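Local atomic coordinates of precorrin-6y methylase (Rhodobacter capsulatus, PDB entry 3NJR), a protein that probably transfers methyl groups from S-adenosylmethionine to a precorrin intermediate, with decarboxylation, on the route to adenosylcobalamin, this chain being its C-terminal domain. Residues Ala80-Gln94 with Met106-Leu120. Sequence-based numbering, arbitrary orientation.
Sequences AITIEPRADRIENIQ and MRAVQGTAPAALADL. With SAH (S-adenosyl-L-homocysteine), chain C.
Strands 80-84 and 106-110 are the parallel neighbours of a beta-alpha-beta unit in the Rossmann-like methyltransferase domain, and their C-terminal ends help form the S-adenosylhomocysteine pocket. The ladder starts with Arg107 N giving its hydrogen to Ala80 O and Thr82 N giving its own to Arg107 O; Val109 N follows, pointing almost straight at Thr82 O (2.9 Å, 179° at the hydrogen). The last rung is different: Gly111 N reaches Glu84 O from above the carbonyl plane, as residues 111-113 leave the strand. Just there the Glu84 carboxylate takes both ribose hydroxyls, SAH O3' on OE1 and SAH O2' on OE2, each at 2.7 Å. OE2 also accepts from Arg86 N through its anti lone pair, which helps fix the carboxylate's rotation. In the loop after strand 106-110, Ala113 N gives a weak hydrogen bond to adenine N1 of SAH.

On one face Ile83 CD1 meets Leu120 CD1 tip to tip at 3.6 Å. Ile83 CG2 packs against Ala116 CB (3.7 Å), while Ile81 CG2 touches both Leu120 CD1 (3.7 Å) and Val109 CG2. On the other face Ala108 CB meets Ile90 CD1 and Ile93 CG2, both at 3.9 Å.

Helix 87-99 thus covers the Ala108 face, its 87-94 part running antiparallel to strand 106-110, an edge strand of the sheet within this chain; strand 58-62 flanks 79-84 on its other side, and helix 134-143 packs against Leu117.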
# COMPACT_ATOMS: atom_id res chain seq x y z
N ALA A 80 33.81 -0.82 7.07
CA ALA A 80 32.74 -0.28 7.92
C ALA A 80 33.10 -0.24 9.39
O ALA A 80 33.83 -1.12 9.88
CB ALA A 80 31.48 -1.07 7.74
N ILE A 81 32.59 0.78 10.08
CA ILE A 81 32.57 0.80 11.55
C ILE A 81 31.10 0.70 11.98
O ILE A 81 30.26 1.47 11.52
CB ILE A 81 33.19 2.09 12.13
CG1 ILE A 81 34.68 2.16 11.80
CG2 ILE A 81 32.98 2.17 13.63
CD1 ILE A 81 35.24 3.53 11.82
N THR A 82 30.80 -0.24 12.86
CA THR A 82 29.42 -0.59 13.23
C THR A 82 29.17 -0.26 14.69
O THR A 82 29.79 -0.85 15.55
CB THR A 82 29.17 -2.10 12.97
OG1 THR A 82 29.55 -2.41 11.63
CG2 THR A 82 27.70 -2.47 13.19
N ILE A 83 28.24 0.65 14.95
CA ILE A 83 27.99 1.20 16.28
C ILE A 83 26.73 0.62 16.90
O ILE A 83 25.64 0.87 16.40
CB ILE A 83 27.76 2.73 16.18
CG1 ILE A 83 28.52 3.35 14.98
CG2 ILE A 83 27.98 3.45 17.53
CD1 ILE A 83 30.01 3.43 15.13
N GLU A 84 26.86 -0.13 17.99
CA GLU A 84 25.72 -0.73 18.70
C GLU A 84 25.92 -0.70 20.25
O GLU A 84 27.00 -1.08 20.73
CB GLU A 84 25.50 -2.16 18.19
CG GLU A 84 24.57 -3.08 18.99
CD GLU A 84 23.13 -2.55 19.11
OE1 GLU A 84 22.45 -2.35 18.08
OE2 GLU A 84 22.69 -2.33 20.26
N PRO A 85 24.91 -0.22 21.02
CA PRO A 85 25.13 -0.19 22.48
C PRO A 85 25.08 -1.56 23.15
O PRO A 85 25.89 -1.83 24.04
CB PRO A 85 24.01 0.73 23.01
CG PRO A 85 22.97 0.69 21.95
CD PRO A 85 23.70 0.52 20.64
N ARG A 86 24.18 -2.42 22.70
CA ARG A 86 23.91 -3.67 23.41
C ARG A 86 24.99 -4.74 23.24
O ARG A 86 25.21 -5.26 22.14
CB ARG A 86 22.54 -4.23 23.02
CG ARG A 86 21.39 -3.38 23.51
CD ARG A 86 20.07 -4.04 23.24
NE ARG A 86 20.13 -5.47 23.50
CZ ARG A 86 19.10 -6.30 23.37
NH1 ARG A 86 17.91 -5.84 23.01
NH2 ARG A 86 19.27 -7.60 23.61
N ALA A 87 25.66 -5.07 24.35
CA ALA A 87 26.72 -6.07 24.35
C ALA A 87 26.32 -7.41 23.71
O ALA A 87 27.14 -8.07 23.06
CB ALA A 87 27.23 -6.30 25.75
N ASP A 88 25.06 -7.82 23.90
CA ASP A 88 24.62 -9.11 23.38
C ASP A 88 24.47 -9.06 21.86
O ASP A 88 24.74 -10.04 21.17
CB ASP A 88 23.35 -9.64 24.08
CG ASP A 88 22.07 -8.93 23.63
OD1 ASP A 88 21.27 -9.55 22.91
OD2 ASP A 88 21.87 -7.75 23.99
N ARG A 89 24.09 -7.90 21.34
CA ARG A 89 23.97 -7.73 19.89
C ARG A 89 25.34 -7.55 19.24
O ARG A 89 25.58 -8.05 18.14
CB ARG A 89 23.04 -6.57 19.56
CG ARG A 89 21.64 -6.78 20.05
CD ARG A 89 20.73 -5.82 19.37
NE ARG A 89 19.39 -6.34 19.15
CZ ARG A 89 18.27 -5.72 19.54
NH1 ARG A 89 18.33 -4.55 20.16
NH2 ARG A 89 17.09 -6.27 19.29
N ILE A 90 26.22 -6.84 19.94
CA ILE A 90 27.63 -6.71 19.54
C ILE A 90 28.26 -8.09 19.29
O ILE A 90 28.97 -8.29 18.31
CB ILE A 90 28.43 -5.90 20.60
CG1 ILE A 90 28.27 -4.39 20.35
CG2 ILE A 90 29.91 -6.35 20.70
CD1 ILE A 90 29.30 -3.78 19.41
N GLU A 91 27.95 -9.04 20.15
CA GLU A 91 28.42 -10.40 20.03
C GLU A 91 28.03 -11.05 18.70
O GLU A 91 28.85 -11.75 18.08
CB GLU A 91 27.89 -11.20 21.19
CG GLU A 91 28.73 -12.39 21.53
CD GLU A 91 27.87 -13.56 22.02
OE1 GLU A 91 26.74 -13.31 22.52
OE2 GLU A 91 28.34 -14.72 21.89
N ASN A 92 26.78 -10.81 18.27
CA ASN A 92 26.31 -11.24 16.95
C ASN A 92 27.05 -10.55 15.79
O ASN A 92 27.39 -11.21 14.80
CB ASN A 92 24.80 -11.03 16.80
CG ASN A 92 23.96 -12.05 17.59
OD1 ASN A 92 22.84 -11.75 17.99
ND2 ASN A 92 24.50 -13.26 17.80
N ILE A 93 27.29 -9.24 15.92
CA ILE A 93 28.13 -8.49 14.97
C ILE A 93 29.50 -9.15 14.91
O ILE A 93 30.07 -9.31 13.83
CB ILE A 93 28.36 -7.00 15.40
CG1 ILE A 93 27.03 -6.28 15.62
CG2 ILE A 93 29.25 -6.28 14.39
CD1 ILE A 93 27.17 -4.96 16.30
N GLN A 94 30.01 -9.55 16.06
CA GLN A 94 31.34 -10.12 16.11
C GLN A 94 31.39 -11.45 15.36
O GLN A 94 32.36 -11.72 14.65
CB GLN A 94 31.80 -10.29 17.55
CG GLN A 94 33.27 -10.00 17.69
CD GLN A 94 33.56 -8.51 17.54
OE1 GLN A 94 34.17 -8.06 16.55
NE2 GLN A 94 33.09 -7.71 18.53
N MET A 106 36.17 -4.64 8.82
CA MET A 106 34.99 -4.30 9.61
C MET A 106 35.25 -4.29 11.12
O MET A 106 35.75 -5.27 11.67
CB MET A 106 33.86 -5.25 9.24
CG MET A 106 32.61 -5.17 10.09
SD MET A 106 31.18 -5.83 9.19
CE MET A 106 29.99 -6.10 10.51
N ARG A 107 34.90 -3.17 11.76
CA ARG A 107 35.05 -2.98 13.22
C ARG A 107 33.72 -2.87 13.97
O ARG A 107 32.79 -2.21 13.52
CB ARG A 107 35.77 -1.65 13.48
CG ARG A 107 37.23 -1.71 13.78
CD ARG A 107 37.79 -0.28 13.85
NE ARG A 107 37.40 0.44 15.07
CZ ARG A 107 37.60 1.74 15.28
NH1 ARG A 107 38.18 2.49 14.35
NH2 ARG A 107 37.22 2.30 16.43
N ALA A 108 33.64 -3.45 15.15
CA ALA A 108 32.49 -3.14 16.01
C ALA A 108 32.89 -2.17 17.10
O ALA A 108 33.96 -2.30 17.69
CB ALA A 108 31.91 -4.39 16.61
N VAL A 109 32.04 -1.18 17.34
CA VAL A 109 32.20 -0.25 18.46
C VAL A 109 30.96 -0.39 19.34
O VAL A 109 29.83 -0.12 18.91
CB VAL A 109 32.40 1.23 17.99
CG1 VAL A 109 32.31 2.20 19.15
CG2 VAL A 109 33.73 1.40 17.28
N GLN A 110 31.15 -0.84 20.58
CA GLN A 110 30.04 -0.85 21.53
C GLN A 110 29.81 0.55 22.06
O GLN A 110 30.70 1.14 22.69
CB GLN A 110 30.30 -1.82 22.69
CG GLN A 110 29.32 -1.65 23.82
CD GLN A 110 29.31 -2.83 24.76
OE1 GLN A 110 28.37 -2.99 25.53
NE2 GLN A 110 30.34 -3.67 24.69
N GLY A 111 28.63 1.10 21.79
CA GLY A 111 28.31 2.45 22.24
C GLY A 111 27.08 3.08 21.62
O GLY A 111 26.29 2.41 20.94
N THR A 112 26.95 4.37 21.84
CA THR A 112 25.79 5.14 21.43
C THR A 112 26.26 6.30 20.56
O THR A 112 27.24 6.98 20.89
CB THR A 112 25.05 5.69 22.67
OG1 THR A 112 24.52 4.59 23.40
CG2 THR A 112 23.91 6.61 22.30
N ALA A 113 25.58 6.51 19.44
CA ALA A 113 25.77 7.74 18.67
C ALA A 113 24.93 8.82 19.34
O ALA A 113 23.77 8.58 19.69
CB ALA A 113 25.35 7.55 17.21
N PRO A 114 25.50 10.04 19.48
CA PRO A 114 26.70 10.49 18.79
C PRO A 114 28.05 10.31 19.49
O PRO A 114 29.07 10.41 18.82
CB PRO A 114 26.43 11.99 18.57
CG PRO A 114 25.00 12.23 19.07
CD PRO A 114 24.81 11.18 20.10
N ALA A 115 28.07 10.06 20.80
CA ALA A 115 29.35 9.92 21.53
C ALA A 115 30.35 8.96 20.85
O ALA A 115 31.51 9.31 20.65
CB ALA A 115 29.15 9.57 23.03
N ALA A 116 29.89 7.77 20.44
CA ALA A 116 30.80 6.76 19.86
C ALA A 116 31.41 7.14 18.51
O ALA A 116 32.40 6.53 18.09
CB ALA A 116 30.11 5.42 19.76
N LEU A 117 30.83 8.14 17.86
CA LEU A 117 31.26 8.62 16.55
C LEU A 117 32.42 9.58 16.65
O LEU A 117 33.11 9.81 15.67
CB LEU A 117 30.12 9.38 15.89
CG LEU A 117 29.06 8.65 15.08
CD1 LEU A 117 28.82 7.25 15.61
CD2 LEU A 117 27.78 9.46 15.02
N ALA A 118 32.62 10.15 17.84
CA ALA A 118 33.50 11.33 18.01
C ALA A 118 34.96 11.12 17.65
O ALA A 118 35.58 12.04 17.10
CB ALA A 118 33.39 11.89 19.44
N ASP A 119 35.52 9.96 17.97
CA ASP A 119 36.92 9.71 17.58
C ASP A 119 37.09 8.84 16.32
O ASP A 119 38.20 8.39 16.02
CB ASP A 119 37.74 9.12 18.75
CG ASP A 119 37.17 7.79 19.28
OD1 ASP A 119 36.08 7.37 18.81
OD2 ASP A 119 37.82 7.19 20.18
N LEU A 120 36.01 8.61 15.58
CA LEU A 120 36.09 7.78 14.41
C LEU A 120 36.54 8.61 13.23
O LEU A 120 36.27 9.81 13.18
CB LEU A 120 34.74 7.12 14.14
CG LEU A 120 34.20 6.27 15.28
CD1 LEU A 120 32.86 5.65 14.89
CD2 LEU A 120 35.19 5.21 15.68
N SAH C . 20.42 -2.55 10.72
CA SAH C . 20.18 -3.60 11.76
CB SAH C . 18.73 -3.55 12.22
CG SAH C . 18.60 -3.25 13.72
SD SAH C . 17.96 -1.63 13.99
C SAH C . 20.56 -4.96 11.22
O SAH C . 20.87 -5.90 11.96
OXT SAH C . 20.58 -5.20 10.02
C5' SAH C . 17.81 -1.49 15.75
C4' SAH C . 19.15 -1.45 16.50
O4' SAH C . 19.68 -0.12 16.67
C3' SAH C . 18.99 -2.03 17.91
O3' SAH C . 19.84 -3.16 18.05
C2' SAH C . 19.43 -0.94 18.86
O2' SAH C . 20.20 -1.43 19.97
C1' SAH C . 20.25 -0.00 17.98
N9 SAH C . 20.28 1.38 18.55
C8 SAH C . 19.27 2.00 19.20
N7 SAH C . 19.63 3.24 19.61
C5 SAH C . 20.91 3.43 19.24
C6 SAH C . 21.90 4.53 19.36
N6 SAH C . 21.56 5.67 19.98
N1 SAH C . 23.15 4.35 18.83
C2 SAH C . 23.48 3.20 18.21
N3 SAH C . 22.62 2.17 18.07
C4 SAH C . 21.34 2.21 18.55